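Local coordinates for DNA helicase assembly protein (Enterobacteria phage T4, PDB 1C1K) that loads the replicative helicase onto forked DNA coated with single-stranded-DNA-binding protein during phage replication, recombination and repair, at residues F158-D172 and L190-A204. Residues are numbered along the deposited sequence; the frame is centred on the assembly and turned at random.
Sequences FETFILLDSFLNIID and LKAYRKILNIDSQKA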
loop_
_atom_site.group_PDB
_atom_site.type_symbol
_atom_site.label_atom_id
_atom_site.label_comp_id
_atom_site.label_asym_id
_atom_site.label_seq_id
_atom_site.Cartn_x
_atom_site.Cartn_y
_atom_site.Cartn_z
ATOM N N PHE A 158 3.913 -3.737 2.467
ATOM C CA PHE A 158 4.010 -2.538 1.648
ATOM C C PHE A 158 4.283 -1.354 2.565
ATOM O O PHE A 158 5.043 -0.455 2.215
ATOM C CB PHE A 158 2.700 -2.294 0.891
ATOM C CG PHE A 158 2.671 -2.892 -0.487
ATOM C CD1 PHE A 158 2.432 -4.250 -0.663
ATOM C CD2 PHE A 158 2.871 -2.098 -1.609
ATOM C CE1 PHE A 158 2.391 -4.808 -1.935
ATOM C CE2 PHE A 158 2.833 -2.646 -2.884
ATOM C CZ PHE A 158 2.592 -4.004 -3.048
ATOM N N GLU A 159 3.664 -1.348 3.744
ATOM C CA GLU A 159 3.863 -0.246 4.678
ATOM C C GLU A 159 5.325 -0.189 5.123
ATOM O O GLU A 159 5.896 0.894 5.252
ATOM C CB GLU A 159 2.931 -0.387 5.891
ATOM C CG GLU A 159 1.446 -0.197 5.562
ATOM C CD GLU A 159 0.803 -1.458 5.019
ATOM O OE1 GLU A 159 1.442 -2.529 5.080
ATOM O OE2 GLU A 159 -0.342 -1.387 4.529
ATOM N N THR A 160 5.927 -1.354 5.355
ATOM C CA THR A 160 7.324 -1.405 5.762
ATOM C C THR A 160 8.199 -0.884 4.627
ATOM O O THR A 160 9.097 -0.077 4.852
ATOM C CB THR A 160 7.757 -2.840 6.120
ATOM O OG1 THR A 160 7.256 -3.169 7.420
ATOM C CG2 THR A 160 9.284 -2.961 6.124
ATOM N N PHE A 161 7.924 -1.333 3.409
ATOM C CA PHE A 161 8.697 -0.889 2.252
ATOM C C PHE A 161 8.625 0.634 2.129
ATOM O O PHE A 161 9.642 1.307 1.922
ATOM C CB PHE A 161 8.157 -1.538 0.973
ATOM C CG PHE A 161 9.136 -1.532 -0.175
ATOM C CD1 PHE A 161 9.275 -0.406 -0.987
ATOM C CD2 PHE A 161 9.921 -2.655 -0.445
ATOM C CE1 PHE A 161 10.181 -0.397 -2.052
ATOM C CE2 PHE A 161 10.831 -2.658 -1.508
ATOM C CZ PHE A 161 10.959 -1.525 -2.312
ATOM N N ILE A 162 7.425 1.188 2.273
ATOM C CA ILE A 162 7.265 2.628 2.151
ATOM C C ILE A 162 7.871 3.362 3.342
ATOM O O ILE A 162 8.370 4.476 3.203
ATOM C CB ILE A 162 5.778 2.998 1.947
ATOM C CG1 ILE A 162 5.310 2.453 0.593
ATOM C CG2 ILE A 162 5.594 4.514 1.966
ATOM C CD1 ILE A 162 3.802 2.393 0.428
ATOM N N LEU A 163 7.851 2.743 4.514
ATOM C CA LEU A 163 8.453 3.374 5.684
ATOM C C LEU A 163 9.974 3.452 5.470
ATOM O O LEU A 163 10.596 4.479 5.738
ATOM C CB LEU A 163 8.125 2.571 6.950
ATOM C CG LEU A 163 6.779 2.913 7.612
ATOM C CD1 LEU A 163 6.381 1.793 8.561
ATOM C CD2 LEU A 163 6.880 4.237 8.352
ATOM N N LEU A 164 10.568 2.367 4.982
ATOM C CA LEU A 164 12.004 2.354 4.724
ATOM C C LEU A 164 12.317 3.411 3.660
ATOM O O LEU A 164 13.287 4.160 3.773
ATOM C CB LEU A 164 12.442 0.972 4.228
ATOM C CG LEU A 164 12.401 -0.181 5.239
ATOM C CD1 LEU A 164 12.479 -1.509 4.505
ATOM C CD2 LEU A 164 13.556 -0.047 6.220
ATOM N N ASP A 165 11.483 3.471 2.630
ATOM C CA ASP A 165 11.661 4.431 1.547
ATOM C C ASP A 165 11.685 5.882 2.025
ATOM O O ASP A 165 12.394 6.717 1.450
ATOM C CB ASP A 165 10.545 4.266 0.516
ATOM C CG ASP A 165 10.603 5.319 -0.576
ATOM O OD1 ASP A 165 11.404 5.137 -1.517
ATOM O OD2 ASP A 165 9.851 6.320 -0.494
ATOM N N SER A 166 10.921 6.181 3.075
ATOM C CA SER A 166 10.845 7.543 3.590
ATOM C C SER A 166 12.198 8.154 3.937
ATOM O O SER A 166 12.378 9.363 3.807
ATOM C CB SER A 166 9.886 7.617 4.791
ATOM O OG SER A 166 10.464 7.146 5.993
ATOM N N PHE A 167 13.154 7.334 4.366
ATOM C CA PHE A 167 14.479 7.867 4.690
ATOM C C PHE A 167 15.599 7.246 3.860
ATOM O O PHE A 167 16.735 7.709 3.926
ATOM C CB PHE A 167 14.787 7.726 6.191
ATOM C CG PHE A 167 14.719 6.316 6.704
ATOM C CD1 PHE A 167 15.862 5.528 6.761
ATOM C CD2 PHE A 167 13.509 5.774 7.128
ATOM C CE1 PHE A 167 15.805 4.218 7.229
ATOM C CE2 PHE A 167 13.437 4.460 7.600
ATOM C CZ PHE A 167 14.590 3.680 7.649
ATOM N N LEU A 168 15.285 6.218 3.071
ATOM C CA LEU A 168 16.294 5.566 2.234
ATOM C C LEU A 168 16.136 5.845 0.737
ATOM O O LEU A 168 17.009 5.489 -0.058
ATOM C CB LEU A 168 16.296 4.052 2.477
ATOM C CG LEU A 168 16.655 3.573 3.892
ATOM C CD1 LEU A 168 16.600 2.056 3.941
ATOM C CD2 LEU A 168 18.046 4.076 4.281
ATOM N N ASN A 169 15.017 6.456 0.345
ATOM C CA ASN A 169 14.777 6.805 -1.058
ATOM C C ASN A 169 14.900 5.621 -2.030
ATOM O O ASN A 169 15.455 5.756 -3.120
ATOM C CB ASN A 169 15.758 7.918 -1.471
ATOM C CG ASN A 169 15.416 8.538 -2.820
ATOM O OD1 ASN A 169 16.309 8.927 -3.584
ATOM N ND2 ASN A 169 14.127 8.637 -3.118
ATOM N N ILE A 170 14.359 4.472 -1.642
ATOM C CA ILE A 170 14.423 3.258 -2.454
ATOM C C ILE A 170 13.622 3.270 -3.754
ATOM O O ILE A 170 14.127 2.894 -4.814
ATOM C CB ILE A 170 13.942 2.031 -1.641
ATOM C CG1 ILE A 170 14.843 1.808 -0.425
ATOM C CG2 ILE A 170 13.926 0.799 -2.522
ATOM C CD1 ILE A 170 14.169 0.994 0.683
ATOM N N ILE A 171 12.361 3.681 -3.664
ATOM C CA ILE A 171 11.477 3.689 -4.821
ATOM C C ILE A 171 11.979 4.538 -5.977
ATOM O O ILE A 171 12.132 4.043 -7.094
ATOM C CB ILE A 171 10.051 4.159 -4.430
ATOM C CG1 ILE A 171 9.436 3.183 -3.419
ATOM C CG2 ILE A 171 9.166 4.245 -5.672
ATOM C CD1 ILE A 171 8.235 3.753 -2.643
ATOM N N ASP A 172 12.240 5.810 -5.709
ATOM C CA ASP A 172 12.697 6.716 -6.755
ATOM C C ASP A 172 14.009 6.268 -7.387
ATOM O O ASP A 172 14.166 6.353 -8.597
ATOM C CB ASP A 172 12.813 8.138 -6.206
ATOM C CG ASP A 172 11.459 8.735 -5.842
ATOM O OD1 ASP A 172 11.434 9.835 -5.259
ATOM O OD2 ASP A 172 10.420 8.101 -6.138
ATOM N N LEU A 190 3.272 1.116 -5.130
ATOM C CA LEU A 190 4.070 1.691 -4.057
ATOM C C LEU A 190 3.974 3.217 -4.033
ATOM O O LEU A 190 3.764 3.825 -2.984
ATOM C CB LEU A 190 5.531 1.255 -4.201
ATOM C CG LEU A 190 5.805 -0.194 -3.793
ATOM C CD1 LEU A 190 7.153 -0.635 -4.351
ATOM C CD2 LEU A 190 5.798 -0.312 -2.276
ATOM N N LYS A 191 4.124 3.840 -5.195
ATOM C CA LYS A 191 4.045 5.288 -5.258
ATOM C C LYS A 191 2.634 5.781 -4.954
ATOM O O LYS A 191 2.457 6.798 -4.286
ATOM C CB LYS A 191 4.507 5.781 -6.627
ATOM C CG LYS A 191 6.004 5.578 -6.855
ATOM C CD LYS A 191 6.531 6.498 -7.957
ATOM C CE LYS A 191 6.095 6.027 -9.335
ATOM N NZ LYS A 191 6.608 4.670 -9.664
ATOM N N ALA A 192 1.629 5.056 -5.438
ATOM C CA ALA A 192 0.246 5.453 -5.192
ATOM C C ALA A 192 -0.065 5.402 -3.695
ATOM O O ALA A 192 -0.639 6.341 -3.140
ATOM C CB ALA A 192 -0.705 4.546 -5.963
ATOM N N TYR A 193 0.323 4.307 -3.043
ATOM C CA TYR A 193 0.085 4.143 -1.611
ATOM C C TYR A 193 0.896 5.176 -0.821
ATOM O O TYR A 193 0.439 5.706 0.186
ATOM C CB TYR A 193 0.467 2.723 -1.189
ATOM C CG TYR A 193 -0.070 2.253 0.158
ATOM C CD1 TYR A 193 -1.150 2.895 0.787
ATOM C CD2 TYR A 193 0.503 1.158 0.799
ATOM C CE1 TYR A 193 -1.633 2.451 2.020
ATOM C CE2 TYR A 193 0.028 0.707 2.030
ATOM C CZ TYR A 193 -1.035 1.355 2.634
ATOM O OH TYR A 193 -1.483 0.905 3.857
ATOM N N ARG A 194 2.099 5.470 -1.297
ATOM C CA ARG A 194 2.944 6.449 -0.626
ATOM C C ARG A 194 2.261 7.822 -0.576
ATOM O O ARG A 194 2.438 8.577 0.375
ATOM C CB ARG A 194 4.305 6.539 -1.339
ATOM C CG ARG A 194 5.285 7.548 -0.740
ATOM C CD ARG A 194 6.684 7.420 -1.363
ATOM N NE ARG A 194 6.705 7.799 -2.775
ATOM C CZ ARG A 194 7.805 7.871 -3.526
ATOM N NH1 ARG A 194 8.998 7.589 -3.008
ATOM N NH2 ARG A 194 7.712 8.230 -4.800
ATOM N N LYS A 195 1.473 8.139 -1.601
ATOM C CA LYS A 195 0.773 9.422 -1.653
ATOM C C LYS A 195 -0.278 9.572 -0.554
ATOM O O LYS A 195 -0.502 10.672 -0.044
ATOM C CB LYS A 195 0.102 9.603 -3.018
ATOM C CG LYS A 195 1.082 9.927 -4.138
ATOM C CD LYS A 195 0.370 10.239 -5.440
ATOM C CE LYS A 195 1.376 10.639 -6.515
ATOM N NZ LYS A 195 1.000 11.915 -7.186
ATOM N N ILE A 196 -0.929 8.472 -0.187
ATOM C CA ILE A 196 -1.951 8.555 0.849
ATOM C C ILE A 196 -1.413 8.270 2.253
ATOM O O ILE A 196 -2.133 8.410 3.237
ATOM C CB ILE A 196 -3.140 7.611 0.549
ATOM C CG1 ILE A 196 -2.650 6.201 0.263
ATOM C CG2 ILE A 196 -3.925 8.133 -0.649
ATOM C CD1 ILE A 196 -3.785 5.195 0.104
ATOM N N LEU A 197 -0.147 7.880 2.350
ATOM C CA LEU A 197 0.444 7.605 3.654
ATOM C C LEU A 197 1.169 8.837 4.170
ATOM O O LEU A 197 1.992 9.418 3.468
ATOM C CB LEU A 197 1.428 6.435 3.570
ATOM C CG LEU A 197 0.854 5.019 3.512
ATOM C CD1 LEU A 197 1.986 4.031 3.272
ATOM C CD2 LEU A 197 0.123 4.695 4.810
ATOM N N ASN A 198 0.851 9.232 5.398
ATOM C CA ASN A 198 1.474 10.382 6.039
ATOM C C ASN A 198 2.540 9.793 6.953
ATOM O O ASN A 198 2.236 9.268 8.026
ATOM C CB ASN A 198 0.440 11.151 6.860
ATOM C CG ASN A 198 0.958 12.479 7.356
ATOM O OD1 ASN A 198 0.189 13.324 7.811
ATOM N ND2 ASN A 198 2.267 12.675 7.271
ATOM N N ILE A 199 3.791 9.878 6.519
ATOM C CA ILE A 199 4.889 9.299 7.280
ATOM C C ILE A 199 5.899 10.305 7.798
ATOM O O ILE A 199 6.334 11.197 7.072
ATOM C CB ILE A 199 5.647 8.260 6.413
ATOM C CG1 ILE A 199 4.734 7.065 6.118
ATOM C CG2 ILE A 199 6.944 7.827 7.107
ATOM C CD1 ILE A 199 5.215 6.204 4.965
ATOM N N ASP A 200 6.264 10.149 9.066
ATOM C CA ASP A 200 7.270 10.994 9.688
ATOM C C ASP A 200 8.582 10.241 9.482
ATOM O O ASP A 200 8.896 9.301 10.219
ATOM C CB ASP A 200 6.996 11.155 11.183
ATOM C CG ASP A 200 7.969 12.108 11.852
ATOM O OD1 ASP A 200 9.116 12.222 11.372
ATOM O OD2 ASP A 200 7.589 12.747 12.856
ATOM N N SER A 201 9.329 10.654 8.463
ATOM C CA SER A 201 10.603 10.040 8.103
ATOM C C SER A 201 11.585 9.882 9.250
ATOM O O SER A 201 12.199 8.829 9.401
ATOM C CB SER A 201 11.271 10.851 6.993
ATOM O OG SER A 201 11.197 10.153 5.767
ATOM N N GLN A 202 11.747 10.935 10.044
ATOM C CA GLN A 202 12.672 10.905 11.167
ATOM C C GLN A 202 12.313 9.820 12.174
ATOM O O GLN A 202 13.180 9.093 12.648
ATOM C CB GLN A 202 12.704 12.272 11.860
ATOM C CG GLN A 202 13.810 12.423 12.891
ATOM C CD GLN A 202 15.186 12.086 12.340
ATOM O OE1 GLN A 202 15.990 11.437 13.009
ATOM N NE2 GLN A 202 15.464 12.531 11.118
ATOM N N LYS A 203 11.030 9.713 12.500
ATOM C CA LYS A 203 10.574 8.710 13.449
ATOM C C LYS A 203 10.796 7.305 12.900
ATOM O O LYS A 203 11.213 6.415 13.630
ATOM C CB LYS A 203 9.093 8.929 13.775
ATOM C CG LYS A 203 8.829 10.183 14.618
ATOM C CD LYS A 203 7.353 10.320 14.956
ATOM C CE LYS A 203 7.101 11.545 15.824
ATOM N NZ LYS A 203 5.647 11.873 15.930
ATOM N N ALA A 204 10.518 7.109 11.615
ATOM C CA ALA A 204 10.714 5.801 10.988
ATOM C C ALA A 204 12.206 5.462 11.022
ATOM O O ALA A 204 12.592 4.323 11.295
ATOM C CB ALA A 204 10.209 5.831 9.549
HETATM O O HOH W 1 11.816 7.150 -3.224
#
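Arg194 reaches from helix 181-196 to the turn between helices 158-168 and 170-177, where two carboxylates, Asp165 and Asp172, grip its guanidinium group. NH1 donates to Asp165 OD2 at 2.9 Å. NH2 donates to Asp172 OD2 (3.0 Å, N-H...O 165°). Both acceptors lie close to the guanidinium plane, each met on its syn side, tilted somewhat out of the carboxylate plane. The arginine side chain leaves the backbone extended and bends only at chi3, which turns the charged end into this pocket while Ile171 CD1 lies over one guanidinium face. Asp165 is occupied at both oxygens: OD1 accepts from Ile171 N at 2.8 Å, tying the start of the second helix to the end of the first. A water completes the network, donating to Asp165 OD1 and accepting from Arg194 NH1, from Asp172 N and, weakly, from Asn169 ND2.

At the opposite end of helix 158-168, Tyr193 OH donates to Glu159 OE2 across 2.6 Å. The carboxylate stands nearly perpendicular to the ring (87°) and offers its anti lone pair; the same oxygen is also bonded to Tyr102 OH, so this buried acid is held by two hydroxyls. Ser166 OG donates to Leu163 O of its own helix.

Between these polar sites the contact is hydrocarbon. Leu190 fits as a knob among Phe158, Phe161, Ile162 and Ile171, its CD2 3.5 Å from Phe158 CD2. Ile162 CD1 meets Tyr193 CD2, while its CG2 branch presses tightly on Ile199 CD1 (3.5 Å).

The arrangement belongs to the largely helical C-terminal part of the loader: segments 158-168 and 190-196 cross at -75°, strand 197-199 pairs antiparallel with strand 2-4, the start of helix 201-216 sets Ala204 against Leu163, helix 109-126 packs on Leu163 and Leu164, and helix 68-81 on Phe158 and Tyr193.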